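Local atomic coordinates of glutathione synthetase-like effector 30 (Gpa-GSS30-apo) (Globodera pallida, PDB entry 5OET), a protein that probably derives from an ATP-dependent glutathione synthetase and acts as an effector of a plant-parasitic nematode. Residues P405-L410 with M422-I428; T382-A386 with Y444-L449; V180-V184 with K379-K383; Q165-M170 with T472-F478. All coordinates share one frame; numbering follows the deposited sequence.

Interaction 1. Residues P405-L410 with M422-I428. With MG (magnesium ion), chain C.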
loop_
_atom_site.group_PDB
_atom_site.type_symbol
_atom_site.label_atom_id
_atom_site.label_comp_id
_atom_site.label_asym_id
_atom_site.label_seq_id
_atom_site.Cartn_x
_atom_site.Cartn_y
_atom_site.Cartn_z
ATOM N N PRO A 405 -3.894 35.900 32.964
ATOM C CA PRO A 405 -2.914 35.716 31.875
ATOM C C PRO A 405 -2.771 34.284 31.365
ATOM O O PRO A 405 -2.152 34.066 30.325
ATOM C CB PRO A 405 -1.600 36.183 32.497
ATOM C CG PRO A 405 -1.794 36.025 33.959
ATOM C CD PRO A 405 -3.234 36.319 34.215
ATOM N N HIS A 406 -3.347 33.326 32.078
ATOM C CA HIS A 406 -3.382 31.928 31.652
ATOM C C HIS A 406 -4.431 31.717 30.539
ATOM O O HIS A 406 -4.444 30.689 29.898
ATOM C CB HIS A 406 -3.673 30.981 32.840
ATOM C CG HIS A 406 -2.744 31.143 34.015
ATOM N ND1 HIS A 406 -1.801 30.198 34.368
ATOM C CD2 HIS A 406 -2.638 32.133 34.938
ATOM C CE1 HIS A 406 -1.150 30.609 35.445
ATOM N NE2 HIS A 406 -1.632 31.786 35.807
ATOM N N ARG A 407 -5.312 32.690 30.332
ATOM C CA ARG A 407 -6.286 32.687 29.238
ATOM C C ARG A 407 -5.641 33.004 27.887
ATOM O O ARG A 407 -6.227 32.702 26.843
ATOM C CB ARG A 407 -7.391 33.723 29.537
ATOM C CG ARG A 407 -8.605 33.727 28.599
ATOM C CD ARG A 407 -9.774 34.505 29.212
ATOM N NE ARG A 407 -11.014 34.390 28.424
ATOM C CZ ARG A 407 -11.778 33.290 28.330
ATOM N NH1 ARG A 407 -11.464 32.161 28.973
ATOM N NH2 ARG A 407 -12.874 33.311 27.571
ATOM N N TYR A 408 -4.439 33.594 27.903
ATOM C CA TYR A 408 -3.779 34.107 26.699
ATOM C C TYR A 408 -2.450 33.434 26.362
ATOM O O TYR A 408 -1.862 32.722 27.180
ATOM C CB TYR A 408 -3.576 35.625 26.837
ATOM C CG TYR A 408 -4.887 36.356 26.947
ATOM C CD1 TYR A 408 -5.654 36.582 25.820
ATOM C CD2 TYR A 408 -5.394 36.767 28.184
ATOM C CE1 TYR A 408 -6.876 37.212 25.913
ATOM C CE2 TYR A 408 -6.623 37.396 28.281
ATOM C CZ TYR A 408 -7.359 37.613 27.138
ATOM O OH TYR A 408 -8.578 38.230 27.192
ATOM N N VAL A 409 -2.022 33.651 25.119
ATOM C CA VAL A 409 -0.716 33.223 24.618
ATOM C C VAL A 409 -0.136 34.357 23.778
ATOM O O VAL A 409 -0.863 35.061 23.076
ATOM C CB VAL A 409 -0.760 31.859 23.875
ATOM C CG1 VAL A 409 -1.745 31.857 22.719
ATOM C CG2 VAL A 409 0.631 31.391 23.441
ATOM N N LEU A 410 1.166 34.557 23.886
ATOM C CA LEU A 410 1.875 35.492 23.013
ATOM C C LEU A 410 2.531 34.693 21.899
ATOM O O LEU A 410 3.465 33.963 22.149
ATOM C CB LEU A 410 2.911 36.274 23.802
ATOM C CG LEU A 410 3.563 37.436 23.086
ATOM C CD1 LEU A 410 2.559 38.545 22.833
ATOM C CD2 LEU A 410 4.685 37.981 23.957
ATOM N N MET A 422 6.765 30.927 21.432
ATOM C CA MET A 422 5.579 31.525 22.069
ATOM C C MET A 422 5.599 31.446 23.591
ATOM O O MET A 422 6.166 30.524 24.150
ATOM C CB MET A 422 4.281 30.864 21.550
ATOM C CG MET A 422 4.221 29.370 21.757
ATOM S SD MET A 422 3.013 28.591 20.663
ATOM C CE MET A 422 3.395 26.847 20.910
ATOM N N PHE A 423 4.946 32.406 24.246
ATOM C CA PHE A 423 5.023 32.599 25.702
ATOM C C PHE A 423 3.661 32.437 26.387
ATOM O O PHE A 423 2.651 32.910 25.867
ATOM C CB PHE A 423 5.590 33.984 25.998
ATOM C CG PHE A 423 6.945 34.216 25.398
ATOM C CD1 PHE A 423 7.091 34.504 24.042
ATOM C CD2 PHE A 423 8.083 34.152 26.190
ATOM C CE1 PHE A 423 8.348 34.693 23.486
ATOM C CE2 PHE A 423 9.342 34.371 25.643
ATOM C CZ PHE A 423 9.476 34.627 24.290
ATOM N N PHE A 424 3.644 31.774 27.547
ATOM C CA PHE A 424 2.410 31.487 28.269
ATOM C C PHE A 424 2.390 32.090 29.670
ATOM O O PHE A 424 3.421 32.441 30.222
ATOM C CB PHE A 424 2.229 29.986 28.389
ATOM C CG PHE A 424 2.236 29.254 27.084
ATOM C CD1 PHE A 424 3.437 28.811 26.538
ATOM C CD2 PHE A 424 1.042 28.963 26.413
ATOM C CE1 PHE A 424 3.453 28.090 25.346
ATOM C CE2 PHE A 424 1.052 28.254 25.213
ATOM C CZ PHE A 424 2.255 27.814 24.685
ATOM N N ASN A 425 1.185 32.204 30.227
ATOM C CA ASN A 425 0.976 32.558 31.644
ATOM C C ASN A 425 1.625 33.912 32.013
ATOM O O ASN A 425 1.483 34.870 31.247
ATOM C CB ASN A 425 1.401 31.392 32.561
ATOM C CG ASN A 425 0.786 30.059 32.142
ATOM O OD1 ASN A 425 -0.385 29.979 31.774
ATOM N ND2 ASN A 425 1.579 29.012 32.190
ATOM N N GLU A 426 2.297 34.010 33.168
ATOM C CA GLU A 426 2.880 35.287 33.650
ATOM C C GLU A 426 4.085 35.761 32.786
ATOM O O GLU A 426 4.413 36.962 32.788
ATOM C CB GLU A 426 3.247 35.221 35.153
ATOM C CG GLU A 426 2.090 35.460 36.159
ATOM C CD GLU A 426 1.175 34.246 36.461
ATOM O OE1 GLU A 426 1.406 33.118 35.955
ATOM O OE2 GLU A 426 0.188 34.416 37.235
ATOM N N ASP A 427 4.711 34.832 32.031
ATOM C CA ASP A 427 5.721 35.175 31.000
ATOM C C ASP A 427 5.245 36.158 29.930
ATOM O O ASP A 427 6.075 36.796 29.301
ATOM C CB ASP A 427 6.218 33.925 30.229
ATOM C CG ASP A 427 7.128 33.036 31.037
ATOM O OD1 ASP A 427 7.917 33.570 31.836
ATOM O OD2 ASP A 427 7.089 31.800 30.827
ATOM N N ILE A 428 3.938 36.226 29.686
ATOM C CA ILE A 428 3.368 37.141 28.701
ATOM C C ILE A 428 3.561 38.594 29.148
ATOM O O ILE A 428 3.957 39.428 28.330
ATOM C CB ILE A 428 1.879 36.823 28.423
ATOM C CG1 ILE A 428 1.753 35.424 27.785
ATOM C CG2 ILE A 428 1.260 37.872 27.505
ATOM C CD1 ILE A 428 0.350 34.842 27.849
HETATM MG MG MG C . -1.112 33.025 37.395
#

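Interaction 2. Residues T382-A386 with Y444-L449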
loop_
_atom_site.group_PDB
_atom_site.type_symbol
_atom_site.label_atom_id
_atom_site.label_comp_id
_atom_site.label_asym_id
_atom_site.label_seq_id
_atom_site.Cartn_x
_atom_site.Cartn_y
_atom_site.Cartn_z
ATOM N N THR A 382 -10.474 33.339 16.095
ATOM C CA THR A 382 -10.084 33.604 17.478
ATOM C C THR A 382 -9.447 34.970 17.510
ATOM O O THR A 382 -8.375 35.156 16.939
ATOM C CB THR A 382 -9.075 32.565 18.014
ATOM O OG1 THR A 382 -9.503 31.245 17.664
ATOM C CG2 THR A 382 -8.945 32.672 19.533
ATOM N N LYS A 383 -10.091 35.924 18.178
ATOM C CA LYS A 383 -9.603 37.306 18.190
ATOM C C LYS A 383 -8.119 37.280 18.554
ATOM O O LYS A 383 -7.741 36.659 19.546
ATOM C CB LYS A 383 -10.374 38.210 19.178
ATOM C CG LYS A 383 -11.899 38.320 19.008
ATOM C CD LYS A 383 -12.332 38.871 17.647
ATOM C CE LYS A 383 -13.523 38.120 17.043
ATOM N NZ LYS A 383 -13.658 38.413 15.582
ATOM N N GLY A 384 -7.294 37.914 17.720
ATOM C CA GLY A 384 -5.858 38.051 17.942
ATOM C C GLY A 384 -5.414 39.503 17.803
ATOM O O GLY A 384 -5.602 40.096 16.752
ATOM N N TRP A 385 -4.821 40.069 18.858
ATOM C CA TRP A 385 -4.483 41.504 18.926
ATOM C C TRP A 385 -3.000 41.756 18.724
ATOM O O TRP A 385 -2.164 41.107 19.347
ATOM C CB TRP A 385 -4.888 42.101 20.270
ATOM C CG TRP A 385 -6.319 41.906 20.593
ATOM C CD1 TRP A 385 -7.355 42.712 20.245
ATOM C CD2 TRP A 385 -6.876 40.826 21.330
ATOM N NE1 TRP A 385 -8.532 42.203 20.729
ATOM C CE2 TRP A 385 -8.266 41.043 21.400
ATOM C CE3 TRP A 385 -6.335 39.690 21.937
ATOM C CZ2 TRP A 385 -9.128 40.167 22.053
ATOM C CZ3 TRP A 385 -7.187 38.817 22.590
ATOM C CH2 TRP A 385 -8.573 39.061 22.645
ATOM N N ALA A 386 -2.687 42.726 17.870
ATOM C CA ALA A 386 -1.309 43.039 17.527
ATOM C C ALA A 386 -0.602 43.787 18.635
ATOM O O ALA A 386 -1.224 44.255 19.589
ATOM C CB ALA A 386 -1.276 43.868 16.255
ATOM N N TYR A 444 1.864 38.497 18.221
ATOM C CA TYR A 444 0.520 38.946 18.607
ATOM C C TYR A 444 -0.025 38.192 19.824
ATOM O O TYR A 444 0.502 37.160 20.225
ATOM C CB TYR A 444 -0.442 38.824 17.427
ATOM C CG TYR A 444 -0.712 37.410 16.989
ATOM C CD1 TYR A 444 0.151 36.753 16.122
ATOM C CD2 TYR A 444 -1.840 36.727 17.430
ATOM C CE1 TYR A 444 -0.085 35.444 15.726
ATOM C CE2 TYR A 444 -2.087 35.416 17.033
ATOM C CZ TYR A 444 -1.211 34.785 16.177
ATOM O OH TYR A 444 -1.472 33.492 15.783
ATOM N N LEU A 445 -1.078 38.744 20.417
ATOM C CA LEU A 445 -1.766 38.155 21.564
ATOM C C LEU A 445 -3.022 37.426 21.086
ATOM O O LEU A 445 -3.808 38.018 20.372
ATOM C CB LEU A 445 -2.163 39.235 22.569
ATOM C CG LEU A 445 -1.372 39.391 23.855
ATOM C CD1 LEU A 445 -2.034 40.461 24.718
ATOM C CD2 LEU A 445 -1.289 38.107 24.662
ATOM N N THR A 446 -3.194 36.158 21.477
ATOM C CA THR A 446 -4.470 35.459 21.296
ATOM C C THR A 446 -4.960 34.702 22.537
ATOM O O THR A 446 -4.201 34.414 23.461
ATOM C CB THR A 446 -4.441 34.511 20.089
ATOM O OG1 THR A 446 -5.768 34.317 19.595
ATOM C CG2 THR A 446 -3.785 33.206 20.369
ATOM N N GLU A 447 -6.254 34.398 22.520
ATOM C CA GLU A 447 -6.896 33.618 23.557
ATOM C C GLU A 447 -6.402 32.197 23.377
ATOM O O GLU A 447 -6.438 31.668 22.277
ATOM C CB GLU A 447 -8.430 33.654 23.451
ATOM C CG GLU A 447 -9.091 34.971 23.863
ATOM C CD GLU A 447 -10.386 34.817 24.679
ATOM O OE1 GLU A 447 -10.608 33.752 25.325
ATOM O OE2 GLU A 447 -11.180 35.800 24.710
ATOM N N LYS A 448 -5.914 31.602 24.466
ATOM C CA LYS A 448 -5.546 30.198 24.495
ATOM C C LYS A 448 -6.825 29.387 24.485
ATOM O O LYS A 448 -7.760 29.700 25.210
ATOM C CB LYS A 448 -4.739 29.893 25.756
ATOM C CG LYS A 448 -4.162 28.486 25.822
ATOM C CD LYS A 448 -3.308 28.333 27.086
ATOM C CE LYS A 448 -2.557 27.004 27.097
ATOM N NZ LYS A 448 -1.660 26.887 28.277
ATOM N N LEU A 449 -6.891 28.363 23.655
ATOM C CA LEU A 449 -8.091 27.529 23.576
ATOM C C LEU A 449 -8.005 26.373 24.569
ATOM O O LEU A 449 -6.929 25.814 24.805
ATOM C CB LEU A 449 -8.279 27.019 22.147
ATOM C CG LEU A 449 -8.374 28.181 21.133
ATOM C CD1 LEU A 449 -8.384 27.657 19.712
ATOM C CD2 LEU A 449 -9.564 29.103 21.417
#

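Interaction 3. Residues V180-V184 with K379-K383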
loop_
_atom_site.group_PDB
_atom_site.type_symbol
_atom_site.label_atom_id
_atom_site.label_comp_id
_atom_site.label_asym_id
_atom_site.label_seq_id
_atom_site.Cartn_x
_atom_site.Cartn_y
_atom_site.Cartn_z
ATOM N N VAL A 180 -17.046 24.341 21.029
ATOM C CA VAL A 180 -17.222 25.141 19.796
ATOM C C VAL A 180 -16.025 25.022 18.836
ATOM O O VAL A 180 -14.877 24.852 19.259
ATOM C CB VAL A 180 -17.487 26.634 20.052
ATOM C CG1 VAL A 180 -18.801 26.815 20.786
ATOM C CG2 VAL A 180 -16.323 27.295 20.775
ATOM N N LEU A 181 -16.320 25.121 17.543
ATOM C CA LEU A 181 -15.316 24.990 16.500
ATOM C C LEU A 181 -14.478 26.267 16.461
ATOM O O LEU A 181 -15.038 27.372 16.383
ATOM C CB LEU A 181 -15.989 24.759 15.144
ATOM C CG LEU A 181 -15.073 24.380 13.962
ATOM C CD1 LEU A 181 -14.464 22.999 14.146
ATOM C CD2 LEU A 181 -15.837 24.451 12.643
ATOM N N LYS A 182 -13.150 26.113 16.526
ATOM C CA LYS A 182 -12.223 27.244 16.386
ATOM C C LYS A 182 -11.011 26.909 15.514
ATOM O O LYS A 182 -10.354 25.897 15.698
ATOM C CB LYS A 182 -11.809 27.774 17.764
ATOM C CG LYS A 182 -12.928 28.568 18.446
ATOM C CD LYS A 182 -12.471 29.891 19.064
ATOM C CE LYS A 182 -13.637 30.838 19.350
ATOM N NZ LYS A 182 -14.431 31.159 18.124
ATOM N N GLN A 183 -10.715 27.785 14.561
ATOM C CA GLN A 183 -9.694 27.523 13.539
ATOM C C GLN A 183 -8.269 27.753 14.065
ATOM O O GLN A 183 -7.941 28.801 14.571
ATOM C CB GLN A 183 -9.960 28.401 12.328
ATOM C CG GLN A 183 -9.159 28.019 11.105
ATOM C CD GLN A 183 -9.454 28.945 9.967
ATOM O OE1 GLN A 183 -8.979 30.076 9.943
ATOM N NE2 GLN A 183 -10.272 28.483 9.022
ATOM N N VAL A 184 -7.417 26.761 13.933
ATOM C CA VAL A 184 -6.060 26.829 14.465
ATOM C C VAL A 184 -5.113 27.477 13.453
ATOM O O VAL A 184 -4.242 28.233 13.841
ATOM C CB VAL A 184 -5.557 25.412 14.840
ATOM C CG1 VAL A 184 -4.143 25.461 15.405
ATOM C CG2 VAL A 184 -6.511 24.767 15.833
ATOM N N LYS A 379 -17.545 33.139 13.056
ATOM C CA LYS A 379 -17.824 32.124 14.113
ATOM C C LYS A 379 -16.603 31.278 14.537
ATOM O O LYS A 379 -16.453 30.963 15.718
ATOM C CB LYS A 379 -18.947 31.172 13.684
ATOM C CG LYS A 379 -20.323 31.441 14.258
ATOM C CD LYS A 379 -21.409 30.754 13.407
ATOM C CE LYS A 379 -22.663 30.329 14.185
ATOM N NZ LYS A 379 -23.479 31.476 14.709
ATOM N N VAL A 380 -15.745 30.919 13.576
ATOM C CA VAL A 380 -14.562 30.058 13.842
ATOM C C VAL A 380 -13.249 30.803 14.147
ATOM O O VAL A 380 -12.259 30.160 14.497
ATOM C CB VAL A 380 -14.303 29.045 12.683
ATOM C CG1 VAL A 380 -15.593 28.331 12.287
ATOM C CG2 VAL A 380 -13.696 29.728 11.463
ATOM N N GLN A 381 -13.230 32.129 14.009
ATOM C CA GLN A 381 -12.023 32.936 14.270
ATOM C C GLN A 381 -11.722 33.028 15.754
ATOM O O GLN A 381 -12.605 32.819 16.573
ATOM C CB GLN A 381 -12.168 34.353 13.709
ATOM C CG GLN A 381 -11.907 34.469 12.215
ATOM C CD GLN A 381 -11.947 35.907 11.725
ATOM O OE1 GLN A 381 -12.672 36.728 12.263
ATOM N NE2 GLN A 381 -11.148 36.218 10.709
ATOM N N THR A 382 -10.474 33.339 16.095
ATOM C CA THR A 382 -10.084 33.604 17.478
ATOM C C THR A 382 -9.447 34.970 17.510
ATOM O O THR A 382 -8.375 35.156 16.939
ATOM C CB THR A 382 -9.075 32.565 18.014
ATOM O OG1 THR A 382 -9.503 31.245 17.664
ATOM C CG2 THR A 382 -8.945 32.672 19.533
ATOM N N LYS A 383 -10.091 35.924 18.178
ATOM C CA LYS A 383 -9.603 37.306 18.190
ATOM C C LYS A 383 -8.119 37.280 18.554
ATOM O O LYS A 383 -7.741 36.659 19.546
ATOM C CB LYS A 383 -10.374 38.210 19.178
ATOM C CG LYS A 383 -11.899 38.320 19.008
ATOM C CD LYS A 383 -12.332 38.871 17.647
ATOM C CE LYS A 383 -13.523 38.120 17.043
ATOM N NZ LYS A 383 -13.658 38.413 15.582
#

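Interaction 4. Residues Q165-M170 with T472-F478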
loop_
_atom_site.group_PDB
_atom_site.type_symbol
_atom_site.label_atom_id
_atom_site.label_comp_id
_atom_site.label_asym_id
_atom_site.label_seq_id
_atom_site.Cartn_x
_atom_site.Cartn_y
_atom_site.Cartn_z
ATOM N N GLN A 165 -6.166 24.297 -0.230
ATOM C CA GLN A 165 -6.024 24.756 1.146
ATOM C C GLN A 165 -6.368 23.636 2.096
ATOM O O GLN A 165 -7.195 22.798 1.775
ATOM C CB GLN A 165 -6.953 25.936 1.383
ATOM C CG GLN A 165 -6.564 26.909 2.488
ATOM C CD GLN A 165 -7.618 27.990 2.677
ATOM O OE1 GLN A 165 -8.760 27.691 2.996
ATOM N NE2 GLN A 165 -7.243 29.250 2.466
ATOM N N ARG A 166 -5.683 23.610 3.239
ATOM C CA ARG A 166 -6.089 22.815 4.396
ATOM C C ARG A 166 -6.268 23.775 5.560
ATOM O O ARG A 166 -5.312 24.401 5.981
ATOM C CB ARG A 166 -5.058 21.724 4.731
ATOM C CG ARG A 166 -5.676 20.521 5.471
ATOM C CD ARG A 166 -4.645 19.505 5.953
ATOM N NE ARG A 166 -3.760 20.084 6.972
ATOM C CZ ARG A 166 -2.424 20.001 7.019
ATOM N NH1 ARG A 166 -1.714 19.322 6.103
ATOM N NH2 ARG A 166 -1.784 20.618 8.005
ATOM N N ALA A 167 -7.499 23.914 6.039
ATOM C CA ALA A 167 -7.818 24.681 7.258
ATOM C C ALA A 167 -7.852 23.711 8.423
ATOM O O ALA A 167 -8.521 22.684 8.324
ATOM C CB ALA A 167 -9.176 25.347 7.120
ATOM N N ASP A 168 -7.147 24.021 9.510
ATOM C CA ASP A 168 -7.138 23.188 10.707
ATOM C C ASP A 168 -8.026 23.756 11.844
ATOM O O ASP A 168 -8.086 24.954 12.066
ATOM C CB ASP A 168 -5.699 22.969 11.173
ATOM C CG ASP A 168 -4.866 22.159 10.161
ATOM O OD1 ASP A 168 -5.443 21.516 9.256
ATOM O OD2 ASP A 168 -3.623 22.166 10.249
ATOM N N TYR A 169 -8.719 22.866 12.550
ATOM C CA TYR A 169 -9.639 23.228 13.614
ATOM C C TYR A 169 -9.438 22.402 14.888
ATOM O O TYR A 169 -8.962 21.273 14.843
ATOM C CB TYR A 169 -11.067 23.060 13.117
ATOM C CG TYR A 169 -11.402 23.932 11.911
ATOM C CD1 TYR A 169 -11.166 23.480 10.632
ATOM C CD2 TYR A 169 -11.987 25.209 12.065
ATOM C CE1 TYR A 169 -11.489 24.256 9.535
ATOM C CE2 TYR A 169 -12.313 25.996 10.971
ATOM C CZ TYR A 169 -12.061 25.517 9.702
ATOM O OH TYR A 169 -12.353 26.257 8.573
ATOM N N MET A 170 -9.788 23.015 16.015
ATOM C CA MET A 170 -9.831 22.387 17.332
ATOM C C MET A 170 -11.269 22.556 17.811
ATOM O O MET A 170 -11.835 23.634 17.654
ATOM C CB MET A 170 -8.886 23.117 18.305
ATOM C CG MET A 170 -7.948 22.230 19.115
ATOM S SD MET A 170 -6.219 22.161 18.528
ATOM C CE MET A 170 -5.691 20.574 19.181
ATOM N N THR A 472 -5.663 15.076 22.157
ATOM C CA THR A 472 -6.471 16.165 21.612
ATOM C C THR A 472 -6.424 16.032 20.096
ATOM O O THR A 472 -5.347 16.143 19.521
ATOM C CB THR A 472 -5.949 17.575 22.017
ATOM O OG1 THR A 472 -4.533 17.649 21.822
ATOM C CG2 THR A 472 -6.242 17.877 23.459
ATOM N N PRO A 473 -7.581 15.772 19.449
ATOM C CA PRO A 473 -7.625 15.736 17.998
ATOM C C PRO A 473 -7.648 17.137 17.354
ATOM O O PRO A 473 -8.006 18.121 18.000
ATOM C CB PRO A 473 -8.911 14.969 17.702
ATOM C CG PRO A 473 -9.789 15.246 18.850
ATOM C CD PRO A 473 -8.914 15.542 20.037
ATOM N N GLU A 474 -7.242 17.188 16.087
ATOM C CA GLU A 474 -7.165 18.407 15.301
ATOM C C GLU A 474 -7.712 18.044 13.927
ATOM O O GLU A 474 -7.174 17.183 13.260
ATOM C CB GLU A 474 -5.717 18.891 15.198
ATOM C CG GLU A 474 -5.530 20.282 14.590
ATOM C CD GLU A 474 -4.139 20.507 13.965
ATOM O OE1 GLU A 474 -3.802 19.856 12.929
ATOM O OE2 GLU A 474 -3.385 21.362 14.487
ATOM N N LEU A 475 -8.788 18.713 13.527
ATOM C CA LEU A 475 -9.505 18.449 12.271
ATOM C C LEU A 475 -8.986 19.319 11.140
ATOM O O LEU A 475 -8.996 20.522 11.256
ATOM C CB LEU A 475 -10.979 18.772 12.480
ATOM C CG LEU A 475 -11.964 18.588 11.339
ATOM C CD1 LEU A 475 -12.152 17.114 11.002
ATOM C CD2 LEU A 475 -13.280 19.239 11.739
ATOM N N GLY A 476 -8.553 18.710 10.044
ATOM C CA GLY A 476 -8.110 19.444 8.850
ATOM C C GLY A 476 -9.112 19.274 7.725
ATOM O O GLY A 476 -9.414 18.149 7.342
ATOM N N ILE A 477 -9.641 20.372 7.203
ATOM C CA ILE A 477 -10.544 20.299 6.070
ATOM C C ILE A 477 -9.823 20.726 4.792
ATOM O O ILE A 477 -9.344 21.857 4.707
ATOM C CB ILE A 477 -11.758 21.214 6.273
ATOM C CG1 ILE A 477 -12.523 20.837 7.545
ATOM C CG2 ILE A 477 -12.667 21.161 5.054
ATOM C CD1 ILE A 477 -13.080 19.428 7.571
ATOM N N PHE A 478 -9.791 19.834 3.805
ATOM C CA PHE A 478 -9.258 20.131 2.474
ATOM C C PHE A 478 -10.281 20.727 1.515
ATOM O O PHE A 478 -11.413 20.289 1.478
ATOM C CB PHE A 478 -8.748 18.850 1.815
ATOM C CG PHE A 478 -7.565 18.252 2.490
ATOM C CD1 PHE A 478 -6.284 18.653 2.150
ATOM C CD2 PHE A 478 -7.729 17.270 3.453
ATOM C CE1 PHE A 478 -5.177 18.091 2.754
ATOM C CE2 PHE A 478 -6.623 16.709 4.080
ATOM C CZ PHE A 478 -5.341 17.114 3.727
#

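Interaction 1. Residues P405-L410 with M422-I428
His406 and Glu426 meet around a magnesium ion, close to a beta hairpin built from strands 408-412 and 422-424 of a four-stranded antiparallel sheet. The imidazole illustrates how one side chain can serve two neighbours along its length. A chi1 of -54° turns the ring away from the carbonyl carbon of its own residue and up to Asn425. His406 CB lies 3.6 Å from Asn425 OD1, and CG is about as near to the same oxygen. ND1 comes within 3.0 Å of Asn425 OD1, while the CB of Asn425 sits over one ring face in a CH-pi contact, toward the rim. Past CE1 and CD2 the tip is reached: His406 NE2 binds the magnesium at 2.1 Å. From the other segment Glu426 bends at chi2 and supplies OE2 at 1.9 Å from the magnesium, its carboxylate plane turned 80° from the imidazole.

A type II' turn from Phe424 to Asp427 carries Asn425 and Glu426 to this place between strand and helix. Behind it the hairpin is fixed by the hydrogen-bonded pair Leu410 and Phe423, whose amides and carbonyls are joined in both directions. On one face Val409 CG2 lies obliquely against the Phe424 ring, 3.6 Å from Phe424 CE2. Arg407 turns elsewhere, to a salt bridge with Glu447 of the adjoining strand. The start of helix 427-434 closes over the other face through Ile428, whose CG1 packs 4.2 Å from Leu410 CB and whose CD1 reaches Tyr408 CB at 4.1 Å.

Interaction 2. Residues T382-A386 with Y444-L449
Trp385 turns the edge of its indole to Glu447, with CH2 4.3 Å from Glu447 CG and that carbon near the ring plane. Lys383 CB, from the same segment as the indole, covers one face toward the rim, 3.6 Å above the plane. Leu445 O approaches obliquely, 3.4 Å from Trp385 CE3, and Tyr408 of strand 408-412 also touches the indole. The second flat group, the Tyr444 phenol, has its CG between the backbone N and the carbonyl carbon (chi1 66°), and the CD2 side of the ring comes up beside Gly384, with Tyr444 CD2 4.3 Å from Gly384 CA. Helix 349-354 adds Lys349 and Gln353 against this ring.

Between the two aromatics runs the backbone ladder that makes segment 384-386 an outermost strand of the antiparallel sheet ordered 384-386, 443-447, 408-412 and 422-424. Trp385 and Leu445 form its hydrogen-bonded pair: Trp385 N gives to Leu445 O at 2.7 Å, and Leu445 N to Trp385 O at 2.8 Å, nearly straight at 175°. Toward the start of the strand a side chain takes over from the backbone. Thr446 OG1, placed anti to its own amide nitrogen, donates to Lys383 O at 3.1 Å, arriving 44° out of the carbonyl plane and not on a lone pair. Next to it the Thr382 side chain crosses that of Thr446 at about a right angle, and its CG2 also lies 4.1 Å from Leu449 CD2. The Gly384 carbonyl, on a buried residue, accepts a bond from Gln353 NE2.

Interaction 3. Residues V180-V184 with K379-K383
Lys182 and Val380 bring the backbones to within 4.5 Å, CA to CA, where the weakly bonded end of helix 373-380 docks on strand 179-188. In what is probably the ATP-grasp fold of eukaryotic glutathione synthetases, a helix end here meets the edge of a strand of the mixed sheet, on the flank away from its partner, strand 160-173. One backbone bond defines the join: Gln183 N donates to Val380 O over 2.8 Å, almost straight at 174° and in the carbonyl plane. A carbonyl near the helix end is thereby satisfied by a strand amide.

Beyond it the strand divides its side chains between two sides of the helix end. Leu181 and Gln183 face the branches of Val380, with Leu181 CD2 3.9 Å from Val380 CG1, the two chains side by side and pointing the same way, and Gln183 CB 4.1 Å from Val380 CG2. Gln103 of helix 98-119 touches both Leu181 and Val380. Extended beyond CG, Gln183 carries its amide past the valine to donate from NE2 to the hydroxyl of Tyr169. Gln381 points away from the strand, its NE2 held by Phe355 O.

On the other side Lys182 curls toward the helix end, its chain bent at chi2 and again at chi4 (-58°). Its methylenes graze the Thr382 hydroxyl, CD lying 3.5 Å from Thr382 OG1. An ammonium group among carbonyls at a helix C terminus is likely to be favoured electrostatically. Here Lys182 NZ donates to Gln381 O at 2.9 Å, tilted 24° from the carbonyl plane, and stands 3.1 Å from Lys379 O.

Interaction 4. Residues Q165-M170 with T472-F478
Arg166 lays its aliphatic chain over one face of the Phe478 ring, with CG 3.8 Å from the ring centroid and the guanidinium plane turned 79° to the ring. Close packing of this kind also marks the face holding Ala167, Tyr169, Leu475 and Ile477. There Tyr169 CE1 touches Ile477 CG1 at 4.1 Å, the side chains crossing at about a right angle, and Val107 of helix 98-119 lies against the tyrosine. Met170 and Thr472 are buried too: the methyl CE of Met170 lies 3.6 Å from Pro473 O and near CB and OG1 of Thr472 and CB of Glu474.

Looser and more open is the face of Asp168 and Glu474, with the outer end of Arg166. Asp168 OD2 and Glu474 OE1 lie 3.5 Å apart, with the carboxylates stacked, a proximity that Arg166 probably eases: side-on, its NE and NH2 reach OD1 and OD2 of Asp168 through syn lone pairs, within the guanidinium plane.

Two hydrogen-bonded pairs, Ala167 with Ile477 and Tyr169 with Leu475, keep the strands in step. Beyond Arg166 and Phe478 the same two strands are joined by the disulfide Cys164-Cys480, consistent with the register continuing, a cross-strand link between adjacent antiparallel strands of the mixed sheet.

From the N terminus, strand 160-173 opens interaction 4, and the next strand, 179-188, which pairs with it, opens interaction 3. Nearly 200 residues later helix 373-380 returns to close interaction 3, and the residues just after it, Thr382 and Lys383, are shared with interaction 2, which they open. Within that second loop lies the short hairpin of interaction 1, closed before strand 443-447 completes interaction 2. Strand 469-484 finally closes interaction 4, whose loop encloses the other three. Interactions 1 and 2 belong to one small antiparallel sheet, joined by backbone bonds between strands 408-412 and 443-447. Interaction 3 ties the entry to that sheet to the large mixed sheet of interaction 4.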